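Local coordinates for beta-glucanase (Bacteroides thetaiotaomicron, PDB 6EUG), which probably hydrolyses beta-1,3-linked galactose in arabinogalactan, the work of the family 43 glycoside hydrolase domain that makes up this chain, at residues M109-V114 with D338-K343; G48-H53 with F334-M339; Y58-H63 with G90-V95; Y226-S231 with P265-K270. All blocks are in the same frame, centred on the assembly; numbering follows the deposited sequence. Where two conformers were deposited one is given.

Contact 1: residues M109-V114 with D338-K343; sequences MERPKV and DMWRPK. With GIM (glucoimidazole), chain B.
R111 reaches from the strand 109-114 toward D338 and W340, and glucoimidazole lies along the same side chain. At CB the first torsion, chi1 -65°, sets CG beside the backbone N. CG, CD and NE then run on extended, and CG and CD pass the O3 hydroxyl of the ligand. R111 NE gives ligand O3 a weak, bent hydrogen bond of 3.0 Å. NH2 binds the next hydroxyl, with R111 NH2 3.2 Å from ligand O2. The same NH2 sits at the edge of the W340 ring, near its plane, with R111 NH2 4.0 Å from W340 CZ2. R111 NH1 donates to a water at 3.0 Å, and that water also bonds D338 OD2. R111 NH1 and D338 OD2 themselves are 4.4 Å apart. The oxygen lies well out of the guanidinium plane, so the direct link is one of charge alone. NH1 also bonds S321 O weakly. E110 also holds the ligand: E110 OE1 accepts from ligand O4 at 2.6 Å and, less closely, from O3. W340 NE1 bonds Q320 OE1, and D338 OD1 bonds G47 N. D214 and Q320 also bind the ligand. E110 and R111 thus belong to the glucoimidazole pocket, and D338 probably offsets part of the arginine charge. Together they set an acceptor and a donor on one hydroxyl, O3.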
# COMPACT_ATOMS: atom_id res chain seq x y z
N MET A 109 6.67 -5.81 9.63
CA MET A 109 5.47 -5.00 9.56
C MET A 109 5.74 -3.87 8.56
O MET A 109 6.59 -3.01 8.82
CB MET A 109 5.19 -4.42 10.95
CG MET A 109 4.84 -5.47 12.00
SD MET A 109 4.71 -4.65 13.58
CE MET A 109 3.17 -5.25 14.25
N GLU A 110 5.04 -3.90 7.41
CA GLU A 110 5.23 -2.94 6.30
C GLU A 110 3.94 -2.30 5.77
O GLU A 110 2.84 -2.86 5.88
CB GLU A 110 5.99 -3.59 5.13
CG GLU A 110 7.43 -3.95 5.48
CD GLU A 110 8.23 -4.63 4.38
OE1 GLU A 110 7.68 -4.91 3.27
OE2 GLU A 110 9.43 -4.95 4.64
N ARG A 111 4.12 -1.09 5.25
CA ARG A 111 3.11 -0.38 4.49
C ARG A 111 1.77 -0.23 5.22
O ARG A 111 0.71 -0.43 4.64
CB ARG A 111 2.98 -0.97 3.07
CG ARG A 111 4.23 -0.78 2.21
CD ARG A 111 4.07 -1.15 0.73
NE ARG A 111 5.36 -0.99 0.04
CZ ARG A 111 5.87 0.17 -0.39
NH1 ARG A 111 5.19 1.30 -0.34
NH2 ARG A 111 7.09 0.20 -0.96
N PRO A 112 1.82 0.24 6.49
CA PRO A 112 0.57 0.43 7.20
C PRO A 112 -0.34 1.50 6.59
O PRO A 112 0.15 2.50 6.04
CB PRO A 112 1.03 0.92 8.58
CG PRO A 112 2.29 1.70 8.26
CD PRO A 112 2.96 0.86 7.19
N LYS A 113 -1.64 1.32 6.75
CA LYS A 113 -2.65 2.31 6.37
C LYS A 113 -3.76 2.31 7.41
O LYS A 113 -4.11 1.27 7.94
CB LYS A 113 -3.25 2.02 4.98
CG LYS A 113 -2.21 1.82 3.86
CD LYS A 113 -1.55 3.14 3.48
CE LYS A 113 -0.42 2.94 2.49
NZ LYS A 113 0.77 2.22 3.11
N VAL A 114 -4.31 3.50 7.67
CA VAL A 114 -5.42 3.68 8.61
C VAL A 114 -6.59 4.38 7.93
O VAL A 114 -6.38 5.41 7.26
CB VAL A 114 -4.98 4.48 9.89
CG1 VAL A 114 -6.10 4.62 10.88
CG2 VAL A 114 -3.80 3.79 10.57
N ASP A 338 8.54 7.14 -1.01
CA ASP A 338 9.77 6.88 -0.24
C ASP A 338 11.00 6.95 -1.14
O ASP A 338 10.91 6.53 -2.32
CB ASP A 338 9.69 5.51 0.42
CG ASP A 338 8.59 5.44 1.44
OD1 ASP A 338 8.71 6.12 2.51
OD2 ASP A 338 7.61 4.71 1.17
N MET A 339 12.11 7.50 -0.64
CA MET A 339 13.41 7.42 -1.33
C MET A 339 14.32 6.48 -0.52
O MET A 339 14.93 6.91 0.47
CB MET A 339 13.98 8.84 -1.46
CG MET A 339 15.15 9.03 -2.40
SD MET A 339 15.75 10.74 -2.42
CE MET A 339 14.25 11.55 -2.58
N TRP A 340 14.34 5.19 -0.88
CA TRP A 340 14.90 4.17 -0.00
C TRP A 340 16.43 4.19 -0.01
O TRP A 340 17.04 4.31 -1.09
CB TRP A 340 14.44 2.76 -0.41
CG TRP A 340 12.95 2.51 -0.30
CD1 TRP A 340 12.10 2.33 -1.33
CD2 TRP A 340 12.18 2.39 0.90
NE1 TRP A 340 10.84 2.10 -0.86
CE2 TRP A 340 10.85 2.18 0.51
CE3 TRP A 340 12.48 2.52 2.27
CZ2 TRP A 340 9.83 1.99 1.41
CZ3 TRP A 340 11.48 2.32 3.18
CH2 TRP A 340 10.15 2.10 2.76
N ARG A 341 17.02 4.05 1.18
CA ARG A 341 18.49 3.87 1.37
C ARG A 341 18.71 2.51 2.03
O ARG A 341 18.74 2.40 3.26
CB ARG A 341 19.08 4.98 2.22
CG ARG A 341 19.03 6.31 1.51
CD ARG A 341 19.78 7.38 2.25
NE ARG A 341 19.82 8.60 1.46
CZ ARG A 341 20.77 9.53 1.51
NH1 ARG A 341 21.82 9.41 2.33
NH2 ARG A 341 20.66 10.59 0.73
N PRO A 342 18.82 1.45 1.23
CA PRO A 342 18.84 0.08 1.82
C PRO A 342 20.01 -0.21 2.79
O PRO A 342 19.87 -1.04 3.68
CB PRO A 342 18.90 -0.84 0.59
CG PRO A 342 19.33 0.03 -0.54
CD PRO A 342 18.91 1.43 -0.24
N LYS A 343 21.12 0.50 2.62
CA LYS A 343 22.29 0.37 3.50
C LYS A 343 22.07 1.06 4.90
O LYS A 343 22.80 0.77 5.84
CB LYS A 343 23.54 0.90 2.79
C1 GIM B . 9.61 -4.17 -1.91
C2 GIM B . 8.46 -3.51 -1.26
N10 GIM B . 10.76 -4.53 -1.31
C3 GIM B . 8.89 -2.93 0.10
C4 GIM B . 9.75 -4.00 0.85
C5 GIM B . 11.08 -4.23 0.11
C6 GIM B . 11.93 -5.34 0.74
C7 GIM B . 10.85 -5.16 -3.44
C8 GIM B . 11.55 -5.13 -2.25
N1 GIM B . 9.66 -4.56 -3.21
O3 GIM B . 7.75 -2.62 0.91
O2 GIM B . 7.85 -2.60 -2.22
O4 GIM B . 9.07 -5.26 1.06
O6 GIM B . 11.31 -6.61 0.56
O HOH W 1 7.42 3.19 -0.95

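Contact 2: residues G48-H53 with F334-M339; sequences GGILFH and FFMADM
M336 and I50 meet across the gap between two strands, and G48 lies beside them. M336 has the largest share of buried surface. Its chain leaves the strand extended as far as SD and then bends at chi3 (52°), which swings the methyl CE round toward 48-53. M336 SD lies 3.7 Å from I50 CD1. M336 CE lies 3.9 Å from I50 CD1 and 4.1 Å from I50 CG1. The two side chains cross at about a right angle, so the sulfur and methyl of M336 rest against the CG1-CD1 branch of I50. M336 CE also comes within 4.5 Å of G49 CA, close to the bare backbone of the two glycines. No direct hydrogen bond joins the segments. A water does so instead: G48 N donates to it at 3.2 Å, and it donates to D338 OD1 at 2.9 Å. D338 OD1 also bonds G47 N, and G48 O accepts from the T322 hydroxyl. W352 packs against both I50 and M336, while L325 and W59 also touch I50. The strand axes run 150° apart in direction, with a closest approach of 8.2 Å. The strand 48-53 borders the first sheet and 334-339 belongs to the last. Side-chain packing and a water bridge join the two strands. Such packing between the first and last blades is how the ring of a five-bladed beta-propeller closes in family 43.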
# COMPACT_ATOMS: atom_id res chain seq x y z
N GLY A 48 4.40 5.00 4.26
CA GLY A 48 3.31 5.52 5.09
C GLY A 48 2.05 5.94 4.36
O GLY A 48 1.85 5.68 3.17
N GLY A 49 1.16 6.53 5.13
CA GLY A 49 -0.06 7.18 4.64
C GLY A 49 -0.63 8.10 5.71
O GLY A 49 -0.17 8.05 6.85
N ILE A 50 -1.63 8.92 5.34
CA ILE A 50 -2.12 10.02 6.18
C ILE A 50 -3.66 10.00 6.23
O ILE A 50 -4.33 9.68 5.25
CB ILE A 50 -1.56 11.38 5.67
CG1 ILE A 50 -0.04 11.45 5.92
CG2 ILE A 50 -2.28 12.55 6.33
CD1 ILE A 50 0.65 12.69 5.37
N LEU A 51 -4.21 10.33 7.40
CA LEU A 51 -5.62 10.74 7.48
C LEU A 51 -5.82 12.03 8.29
O LEU A 51 -4.93 12.44 9.03
CB LEU A 51 -6.45 9.64 8.07
CG LEU A 51 -6.18 9.23 9.52
CD1 LEU A 51 -6.77 10.19 10.54
CD2 LEU A 51 -6.78 7.85 9.79
N PHE A 52 -7.01 12.63 8.17
CA PHE A 52 -7.39 13.85 8.89
C PHE A 52 -8.55 13.54 9.84
O PHE A 52 -9.54 12.98 9.41
CB PHE A 52 -7.83 14.94 7.90
CG PHE A 52 -8.03 16.33 8.52
CD1 PHE A 52 -6.95 17.16 8.81
CD2 PHE A 52 -9.32 16.82 8.79
CE1 PHE A 52 -7.14 18.44 9.35
CE2 PHE A 52 -9.51 18.10 9.34
CZ PHE A 52 -8.44 18.90 9.60
N HIS A 53 -8.42 13.95 11.11
CA HIS A 53 -9.48 13.75 12.10
C HIS A 53 -9.48 14.81 13.19
O HIS A 53 -8.44 15.09 13.79
CB HIS A 53 -9.36 12.37 12.75
CG HIS A 53 -10.54 12.00 13.59
ND1 HIS A 53 -11.70 11.50 13.04
CD2 HIS A 53 -10.74 12.04 14.93
CE1 HIS A 53 -12.57 11.25 14.01
NE2 HIS A 53 -12.01 11.57 15.17
N PHE A 334 -2.05 15.15 -3.48
CA PHE A 334 -0.57 15.12 -3.37
C PHE A 334 -0.02 13.71 -3.35
O PHE A 334 -0.57 12.84 -2.68
CB PHE A 334 -0.10 15.93 -2.12
CG PHE A 334 -0.61 17.34 -2.15
CD1 PHE A 334 -1.94 17.61 -1.81
CD2 PHE A 334 0.17 18.37 -2.68
CE1 PHE A 334 -2.47 18.89 -1.96
CE2 PHE A 334 -0.35 19.66 -2.80
CZ PHE A 334 -1.68 19.92 -2.45
N PHE A 335 1.06 13.52 -4.13
CA PHE A 335 1.76 12.24 -4.30
C PHE A 335 2.83 12.11 -3.22
O PHE A 335 3.65 13.04 -3.06
CB PHE A 335 2.38 12.19 -5.70
CG PHE A 335 3.24 10.97 -5.97
CD1 PHE A 335 2.65 9.71 -6.13
CD2 PHE A 335 4.62 11.10 -6.16
CE1 PHE A 335 3.42 8.60 -6.44
CE2 PHE A 335 5.39 9.99 -6.49
CZ PHE A 335 4.79 8.73 -6.61
N MET A 336 2.79 11.02 -2.46
CA MET A 336 3.78 10.68 -1.43
C MET A 336 4.55 9.44 -1.87
O MET A 336 3.96 8.42 -2.27
CB MET A 336 3.12 10.42 -0.07
CG MET A 336 2.40 11.62 0.54
SD MET A 336 1.45 11.23 2.01
CE MET A 336 2.66 10.36 3.02
N ALA A 337 5.88 9.52 -1.75
CA ALA A 337 6.77 8.42 -2.07
C ALA A 337 7.90 8.32 -1.05
O ALA A 337 8.19 9.30 -0.35
CB ALA A 337 7.35 8.58 -3.48
N ASP A 338 8.54 7.14 -1.01
CA ASP A 338 9.77 6.88 -0.24
C ASP A 338 11.00 6.95 -1.14
O ASP A 338 10.91 6.53 -2.32
CB ASP A 338 9.69 5.51 0.42
CG ASP A 338 8.59 5.44 1.44
OD1 ASP A 338 8.71 6.12 2.51
OD2 ASP A 338 7.61 4.71 1.17
N MET A 339 12.11 7.50 -0.64
CA MET A 339 13.41 7.42 -1.33
C MET A 339 14.32 6.48 -0.52
O MET A 339 14.93 6.91 0.47
CB MET A 339 13.98 8.84 -1.46
CG MET A 339 15.15 9.03 -2.40
SD MET A 339 15.75 10.74 -2.42
CE MET A 339 14.25 11.55 -2.58
O HOH W 2 6.49 7.33 3.83

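Contact 3: residues Y58-H63 with G90-V95; sequences YWFGEH and GIALAV
H63 and I91 touch at one end of this contact, and F60 meets A92 at the other. I91 CD1 comes up to the imidazole at an oblique angle, 4.0 Å from H63 CD2 and 4.1 Å from H63 CB. The two side chains cross at about a right angle. The first torsion of H63 (chi1 -178°) swings CG away from its own backbone N, and this brings the ring over to the isoleucine. A92 meets F60 at the ring edge, near its plane, with A92 CB 4.3 Å from F60 CD2. F60 and A92 form an apolar touch, H63 and I91 a van der Waals one, and no hydrogen bond crosses between the segments. The next shell explains their spacing. Strand 74-80 lies between the two strands, and N76 touches both H63 and I91, while C77 packs on F60. V114, M125 and Y153 cover more of the F60 ring. At A92 and L93 the chain turns a corner, and both residues face I75: a classic beta bulge. L93 then packs on M109, M125 and L127, in the next sheet. The contact thus spans the second and fourth strands of a four-stranded antiparallel sheet, the up-and-down blade of a beta-propeller.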
# COMPACT_ATOMS: atom_id res chain seq x y z
N TYR A 58 -2.80 12.90 10.79
CA TYR A 58 -2.00 11.79 11.36
C TYR A 58 -1.29 11.02 10.26
O TYR A 58 -1.93 10.57 9.32
CB TYR A 58 -2.90 10.88 12.20
CG TYR A 58 -3.51 11.60 13.38
CD1 TYR A 58 -4.70 12.33 13.26
CD2 TYR A 58 -2.90 11.59 14.62
CE1 TYR A 58 -5.25 13.01 14.35
CE2 TYR A 58 -3.45 12.26 15.70
CZ TYR A 58 -4.62 12.98 15.57
OH TYR A 58 -5.16 13.69 16.66
N TRP A 59 0.04 10.88 10.42
CA TRP A 59 0.95 10.19 9.48
C TRP A 59 1.42 8.91 10.17
O TRP A 59 2.03 8.99 11.21
CB TRP A 59 2.12 11.10 9.17
CG TRP A 59 3.22 10.60 8.22
CD1 TRP A 59 3.34 9.36 7.63
CD2 TRP A 59 4.38 11.35 7.81
NE1 TRP A 59 4.49 9.33 6.85
CE2 TRP A 59 5.15 10.52 6.97
CE3 TRP A 59 4.85 12.65 8.09
CZ2 TRP A 59 6.37 10.95 6.41
CZ3 TRP A 59 6.03 13.08 7.52
CH2 TRP A 59 6.79 12.24 6.69
N PHE A 60 1.01 7.76 9.65
CA PHE A 60 1.48 6.44 10.11
C PHE A 60 2.52 5.86 9.17
O PHE A 60 2.37 5.98 7.94
CB PHE A 60 0.30 5.46 10.23
CG PHE A 60 -0.86 5.99 11.02
CD1 PHE A 60 -1.86 6.79 10.43
CD2 PHE A 60 -0.92 5.78 12.42
CE1 PHE A 60 -2.92 7.31 11.18
CE2 PHE A 60 -1.98 6.29 13.17
CZ PHE A 60 -2.97 7.06 12.55
N GLY A 61 3.55 5.18 9.72
CA GLY A 61 4.53 4.51 8.85
C GLY A 61 5.40 3.52 9.62
O GLY A 61 5.31 3.41 10.87
N GLU A 62 6.27 2.84 8.87
CA GLU A 62 7.24 1.86 9.42
C GLU A 62 8.31 2.58 10.23
O GLU A 62 8.89 3.60 9.77
CB GLU A 62 7.93 1.14 8.27
CG GLU A 62 7.02 0.44 7.29
CD GLU A 62 7.62 0.27 5.90
OE1 GLU A 62 6.91 -0.27 5.03
OE2 GLU A 62 8.82 0.64 5.69
N HIS A 63 8.56 2.11 11.46
CA HIS A 63 9.74 2.50 12.21
C HIS A 63 10.90 1.60 11.73
O HIS A 63 10.88 0.39 11.95
CB HIS A 63 9.49 2.37 13.72
CG HIS A 63 10.62 2.80 14.57
ND1 HIS A 63 11.83 2.12 14.60
CD2 HIS A 63 10.71 3.78 15.51
CE1 HIS A 63 12.61 2.69 15.49
NE2 HIS A 63 11.98 3.71 16.03
N GLY A 90 4.45 8.73 19.16
CA GLY A 90 4.89 7.41 19.61
C GLY A 90 4.43 6.29 18.70
O GLY A 90 3.82 6.53 17.63
N ILE A 91 4.73 5.08 19.14
CA ILE A 91 4.41 3.85 18.41
C ILE A 91 2.93 3.53 18.59
O ILE A 91 2.47 3.29 19.71
CB ILE A 91 5.27 2.67 18.91
CG1 ILE A 91 6.76 2.92 18.57
CG2 ILE A 91 4.77 1.34 18.32
CD1 ILE A 91 7.13 2.82 17.09
N ALA A 92 2.19 3.55 17.48
CA ALA A 92 0.73 3.34 17.44
C ALA A 92 0.37 1.86 17.48
O ALA A 92 -0.62 1.48 18.10
CB ALA A 92 0.14 3.95 16.15
N LEU A 93 1.14 1.02 16.78
CA LEU A 93 0.97 -0.47 16.87
C LEU A 93 2.34 -1.06 17.13
O LEU A 93 3.21 -1.09 16.24
CB LEU A 93 0.38 -1.11 15.62
CG LEU A 93 0.17 -2.65 15.68
CD1 LEU A 93 -0.91 -3.08 16.67
CD2 LEU A 93 -0.20 -3.16 14.29
N ALA A 94 2.53 -1.52 18.37
CA ALA A 94 3.80 -2.10 18.81
C ALA A 94 3.94 -3.59 18.52
O ALA A 94 2.97 -4.36 18.62
CB ALA A 94 3.92 -1.89 20.32
N VAL A 95 5.17 -4.04 18.26
CA VAL A 95 5.45 -5.48 18.27
C VAL A 95 5.12 -6.04 19.66
O VAL A 95 5.26 -5.34 20.65
CB VAL A 95 6.92 -5.82 17.91
CG1 VAL A 95 7.21 -5.48 16.44
CG2 VAL A 95 7.93 -5.12 18.79

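Contact 4: residues Y226-S231 with P265-K270; sequences YHIYSS and PAIFKK
I228 packs on P265 and I267 where two neighbouring blades of a five-bladed beta-propeller meet. The strand 226-231 is second in its antiparallel sheet, and 265-270 is the edge strand of the sheet that follows. The three side chains are all buried and apolar, and no hydrogen bond joins the segments. I228 uses its two branches on different partners. I228 CG2 lies alongside the proline ring, 4.2 Å from P265 CB, and the two side chains slide past each other in opposite directions. P265 CG is also 4.2 Å from the carbonyl oxygen I228 O. The longer branch of I228, through CG1 to CD1, runs toward I267, which it crosses at about a right angle. There the first torsion of I267 (chi1 -172°) puts CG1 opposite the backbone N and carries CD1 out to its partner. F218, from the first strand of the I228 sheet, also packs on I267. On the reverse face of 265-270, A266 points away from I228 and rests on I324 of the last sheet. Here the two blades meet through methyl and methylene groups. At the far end of the longer branch, I228 CD1 sits 3.6 Å from I267 CD1 and 4.0 Å from I267 CG2.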
# COMPACT_ATOMS: atom_id res chain seq x y z
N TYR A 226 -12.06 -0.77 0.49
CA TYR A 226 -11.36 -1.75 -0.33
C TYR A 226 -9.90 -1.91 0.11
O TYR A 226 -9.21 -0.91 0.40
CB TYR A 226 -11.41 -1.42 -1.85
CG TYR A 226 -12.86 -1.35 -2.35
CD1 TYR A 226 -13.61 -0.19 -2.24
CD2 TYR A 226 -13.48 -2.48 -2.93
CE1 TYR A 226 -14.94 -0.15 -2.65
CE2 TYR A 226 -14.80 -2.43 -3.33
CZ TYR A 226 -15.52 -1.26 -3.20
OH TYR A 226 -16.81 -1.25 -3.63
N HIS A 227 -9.48 -3.17 0.11
CA HIS A 227 -8.08 -3.62 0.36
C HIS A 227 -7.45 -3.99 -1.02
O HIS A 227 -7.93 -4.91 -1.70
CB HIS A 227 -8.09 -4.77 1.36
CG HIS A 227 -6.75 -5.40 1.65
ND1 HIS A 227 -6.59 -6.75 1.90
CD2 HIS A 227 -5.51 -4.86 1.72
CE1 HIS A 227 -5.31 -7.01 2.12
NE2 HIS A 227 -4.64 -5.87 2.01
N ILE A 228 -6.41 -3.26 -1.39
CA ILE A 228 -5.76 -3.35 -2.70
C ILE A 228 -4.35 -3.92 -2.42
O ILE A 228 -3.62 -3.35 -1.61
CB ILE A 228 -5.66 -2.00 -3.41
CG1 ILE A 228 -7.09 -1.48 -3.72
CG2 ILE A 228 -4.92 -2.15 -4.73
CD1 ILE A 228 -7.22 -0.02 -4.00
N TYR A 229 -3.99 -5.02 -3.05
CA TYR A 229 -2.69 -5.67 -2.71
C TYR A 229 -2.02 -6.44 -3.83
O TYR A 229 -2.69 -6.93 -4.74
CB TYR A 229 -2.87 -6.58 -1.47
CG TYR A 229 -3.98 -7.63 -1.67
CD1 TYR A 229 -5.34 -7.31 -1.45
CD2 TYR A 229 -3.69 -8.93 -2.17
CE1 TYR A 229 -6.33 -8.25 -1.67
CE2 TYR A 229 -4.68 -9.87 -2.38
CZ TYR A 229 -6.01 -9.52 -2.19
OH TYR A 229 -7.00 -10.44 -2.45
N SER A 230 -0.69 -6.56 -3.74
CA SER A 230 0.09 -7.38 -4.65
C SER A 230 -0.05 -8.85 -4.19
O SER A 230 0.21 -9.19 -3.04
CB SER A 230 1.56 -6.93 -4.67
OG SER A 230 1.68 -5.56 -5.05
N SER A 231 -0.48 -9.71 -5.11
CA SER A 231 -0.83 -11.13 -4.83
C SER A 231 -0.14 -12.10 -5.81
O SER A 231 0.63 -11.68 -6.67
CB SER A 231 -2.36 -11.29 -4.95
OG SER A 231 -2.84 -12.50 -4.35
N PRO A 265 1.08 0.08 -4.37
CA PRO A 265 -0.10 0.83 -4.91
C PRO A 265 -0.49 2.07 -4.10
O PRO A 265 -0.47 2.04 -2.83
CB PRO A 265 -1.22 -0.23 -4.84
CG PRO A 265 -0.81 -1.09 -3.72
CD PRO A 265 0.67 -1.26 -3.91
N ALA A 266 -0.86 3.14 -4.81
CA ALA A 266 -1.41 4.37 -4.26
C ALA A 266 -2.61 4.76 -5.15
O ALA A 266 -2.56 4.62 -6.38
CB ALA A 266 -0.36 5.48 -4.25
N ILE A 267 -3.69 5.18 -4.52
CA ILE A 267 -5.00 5.35 -5.21
C ILE A 267 -5.77 6.59 -4.77
O ILE A 267 -5.70 6.97 -3.60
CB ILE A 267 -5.88 4.09 -5.04
CG1 ILE A 267 -7.16 4.16 -5.91
CG2 ILE A 267 -6.22 3.82 -3.58
CD1 ILE A 267 -7.86 2.81 -6.06
N PHE A 268 -6.48 7.20 -5.71
CA PHE A 268 -7.45 8.26 -5.45
C PHE A 268 -8.60 8.24 -6.45
O PHE A 268 -8.53 7.53 -7.48
CB PHE A 268 -6.80 9.67 -5.40
CG PHE A 268 -6.33 10.23 -6.72
CD1 PHE A 268 -5.13 9.81 -7.29
CD2 PHE A 268 -7.03 11.27 -7.35
CE1 PHE A 268 -4.66 10.34 -8.48
CE2 PHE A 268 -6.57 11.81 -8.57
CZ PHE A 268 -5.38 11.33 -9.13
N LYS A 269 -9.65 9.01 -6.15
CA LYS A 269 -10.81 9.15 -7.02
C LYS A 269 -11.07 10.63 -7.23
O LYS A 269 -11.05 11.40 -6.25
CB LYS A 269 -12.05 8.45 -6.43
CG LYS A 269 -13.31 8.54 -7.28
CD LYS A 269 -14.49 7.85 -6.61
CE LYS A 269 -15.66 7.71 -7.58
NZ LYS A 269 -16.86 7.03 -7.04
N LYS A 270 -11.31 11.02 -8.50
CA LYS A 270 -11.59 12.41 -8.87
C LYS A 270 -12.69 12.49 -9.92
O LYS A 270 -12.53 11.94 -11.02
CB LYS A 270 -10.30 13.11 -9.38
CG LYS A 270 -10.49 14.59 -9.81
CD LYS A 270 -9.14 15.21 -10.17
CE LYS A 270 -9.23 16.67 -10.57
NZ LYS A 270 -9.63 16.80 -12.01

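How the contacts relate
The four contacts belong to one five-bladed propeller. Contacts 1 and 2 have centres 11 Å apart and share D338 and M339 of strand 332-339. Contact 3 lies within the first blade. Its segment 58-63 pairs with strand 48-53 of contact 2, and E62 OE1 probably bonds R111 N of contact 1. Along the chain contact 3 falls inside the span of contact 2 and closes before contact 1 opens. Contact 4 falls inside the spans of both 1 and 2, with its centre 16 Å from that of contact 1 and 21 Å from that of contact 3. Contacts 1, 2 and 4 join different blades; the glucoimidazole pocket is at contact 1.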